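Long-range contact in putative glycoside hydrolase (Bacteroides thetaiotaomicron VPI-5482, PDB 3HBZ), which binds calcium and sodium ions and may act in carbohydrate metabolism, possibly as a glycoside hydrolase: residues A[71-76]-A[86-91]. Numbering follows the deposited sequence.
Sequences PQQYTV and KYTVSV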
loop_
_atom_site.group_PDB
_atom_site.type_symbol
_atom_site.label_atom_id
_atom_site.label_comp_id
_atom_site.label_asym_id
_atom_site.label_seq_id
_atom_site.Cartn_x
_atom_site.Cartn_y
_atom_site.Cartn_z
ATOM N N PRO A 71 18.891 -6.588 -2.155
ATOM C CA PRO A 71 18.357 -5.900 -3.330
ATOM C C PRO A 71 19.482 -5.490 -4.260
ATOM O O PRO A 71 20.581 -5.230 -3.799
ATOM C CB PRO A 71 17.678 -4.660 -2.745
ATOM C CG PRO A 71 17.354 -5.031 -1.330
ATOM C CD PRO A 71 18.529 -5.888 -0.905
ATOM N N GLN A 72 19.188 -5.455 -5.551
ATOM C CA GLN A 72 20.169 -5.228 -6.585
ATOM C C GLN A 72 19.737 -4.005 -7.351
ATOM O O GLN A 72 18.537 -3.831 -7.600
ATOM C CB GLN A 72 20.182 -6.429 -7.544
ATOM C CG GLN A 72 20.618 -7.713 -6.901
ATOM C CD GLN A 72 22.052 -7.638 -6.438
ATOM O OE1 GLN A 72 22.937 -7.270 -7.190
ATOM N NE2 GLN A 72 22.274 -7.963 -5.191
ATOM N N GLN A 73 20.698 -3.164 -7.712
ATOM C CA GLN A 73 20.421 -1.931 -8.441
ATOM C C GLN A 73 20.697 -2.057 -9.943
ATOM O O GLN A 73 21.672 -2.676 -10.371
ATOM C CB GLN A 73 21.279 -0.779 -7.914
ATOM C CG GLN A 73 21.009 -0.401 -6.456
ATOM C CD GLN A 73 21.612 0.925 -6.094
ATOM O OE1 GLN A 73 22.229 1.584 -6.928
ATOM N NE2 GLN A 73 21.428 1.337 -4.856
ATOM N N TYR A 74 19.833 -1.434 -10.727
ATOM C CA TYR A 74 19.997 -1.282 -12.152
ATOM C C TYR A 74 19.873 0.185 -12.521
ATOM O O TYR A 74 19.078 0.912 -11.930
ATOM C CB TYR A 74 18.874 -2.002 -12.916
ATOM C CG TYR A 74 18.774 -3.521 -12.744
ATOM C CD1 TYR A 74 18.309 -4.082 -11.570
ATOM C CD2 TYR A 74 19.091 -4.388 -13.789
ATOM C CE1 TYR A 74 18.165 -5.471 -11.430
ATOM C CE2 TYR A 74 18.962 -5.769 -13.658
ATOM C CZ TYR A 74 18.488 -6.305 -12.481
ATOM O OH TYR A 74 18.364 -7.657 -12.340
ATOM N N THR A 75 20.609 0.604 -13.539
ATOM C CA THR A 75 20.487 1.960 -14.074
ATOM C C THR A 75 19.944 1.937 -15.507
ATOM O O THR A 75 20.486 1.267 -16.366
ATOM C CB THR A 75 21.888 2.656 -14.022
ATOM O OG1 THR A 75 22.254 2.770 -12.662
ATOM C CG2 THR A 75 21.887 4.043 -14.629
ATOM N N VAL A 76 18.896 2.712 -15.730
ATOM C CA VAL A 76 18.293 2.910 -17.028
ATOM C C VAL A 76 18.775 4.273 -17.528
ATOM O O VAL A 76 18.715 5.280 -16.814
ATOM C CB VAL A 76 16.783 2.891 -16.931
ATOM C CG1 VAL A 76 16.143 3.119 -18.278
ATOM C CG2 VAL A 76 16.289 1.553 -16.305
ATOM N N LYS A 86 18.125 5.262 -11.410
ATOM C CA LYS A 86 18.490 4.045 -10.722
ATOM C C LYS A 86 17.259 3.426 -10.108
ATOM O O LYS A 86 16.472 4.109 -9.462
ATOM C CB LYS A 86 19.515 4.369 -9.610
ATOM C CG LYS A 86 20.565 3.322 -9.394
ATOM C CD LYS A 86 21.900 3.947 -8.824
ATOM C CE LYS A 86 21.714 4.603 -7.445
ATOM N NZ LYS A 86 22.980 5.211 -6.849
ATOM N N TYR A 87 17.103 2.127 -10.303
ATOM C CA TYR A 87 16.071 1.361 -9.646
ATOM C C TYR A 87 16.719 0.375 -8.702
ATOM O O TYR A 87 17.740 -0.214 -9.063
ATOM C CB TYR A 87 15.283 0.572 -10.673
ATOM C CG TYR A 87 14.268 1.336 -11.485
ATOM C CD1 TYR A 87 14.632 2.010 -12.633
ATOM C CD2 TYR A 87 12.914 1.286 -11.163
ATOM C CE1 TYR A 87 13.690 2.672 -13.397
ATOM C CE2 TYR A 87 11.962 1.931 -11.933
ATOM C CZ TYR A 87 12.351 2.589 -13.065
ATOM O OH TYR A 87 11.427 3.263 -13.813
ATOM N N THR A 88 16.120 0.210 -7.522
ATOM C CA THR A 88 16.403 -0.854 -6.589
ATOM C C THR A 88 15.388 -1.972 -6.765
ATOM O O THR A 88 14.193 -1.794 -6.566
ATOM C CB THR A 88 16.340 -0.350 -5.136
ATOM O OG1 THR A 88 17.293 0.706 -4.964
ATOM C CG2 THR A 88 16.641 -1.472 -4.111
ATOM N N VAL A 89 15.880 -3.159 -7.094
ATOM C CA VAL A 89 15.024 -4.288 -7.372
ATOM C C VAL A 89 15.238 -5.336 -6.292
ATOM O O VAL A 89 16.368 -5.798 -6.077
ATOM C CB VAL A 89 15.315 -4.869 -8.744
ATOM C CG1 VAL A 89 14.442 -6.159 -9.024
ATOM C CG2 VAL A 89 15.079 -3.773 -9.842
ATOM N N SER A 90 14.142 -5.661 -5.610
ATOM C CA SER A 90 14.127 -6.541 -4.473
ATOM C C SER A 90 13.212 -7.721 -4.775
ATOM O O SER A 90 12.196 -7.586 -5.508
ATOM C CB SER A 90 13.586 -5.793 -3.245
ATOM O OG SER A 90 14.395 -4.703 -2.871
ATOM N N VAL A 91 13.575 -8.865 -4.213
ATOM C CA VAL A 91 12.755 -10.080 -4.288
ATOM C C VAL A 91 12.301 -10.461 -2.881
ATOM O O VAL A 91 13.114 -10.549 -1.975
ATOM C CB VAL A 91 13.528 -11.266 -4.932
ATOM C CG1 VAL A 91 12.698 -12.567 -4.846
ATOM C CG2 VAL A 91 13.823 -10.938 -6.411
#
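Strands 72-76 and 86-91 form an antiparallel beta hairpin in which Gln72 pairs with Val89 and Tyr74 with Tyr87, each through two backbone hydrogen bonds. The Gln72 N to Val89 O bond is 2.9 Å long. Between these rungs, Gln73 CA also sends a C-H toward Tyr87 O at 3.2 Å. On the face that carries Tyr74, Tyr87 and Val89, CD1 and CE1 of Tyr74 lie against a methyl of Val89, with CD1 3.7 Å from CG2. Tyr74 CG lies anti to its carbonyl carbon (chi1 -62°) and Val89 CG2 takes the same position on its own residue, the pairing in which ring and methyl meet. Nearer the end of strand 72-76, Val76 CG2 meets Tyr87 CD1 and CE1, 4.1 Å from each. On the more exposed face, the aliphatic chain of Lys86 runs past Gln73, whose OE1 is 3.0 Å from Lys86 CD, and past the hydroxyl of Thr75. An alanine in place of Tyr74 would probably leave a gap beside Val89 CG2 and deprive Phe50 and Arg66 of their edge-to-face and cation-pi partner. The hairpin supplies two adjacent inner strands of a mixed five-stranded sheet: strand 32-36 flanks 86-91, Ile33 and Ile35 touching Val89, while strand 57-59 borders 72-76, with Ile58 against Tyr74 and Val76.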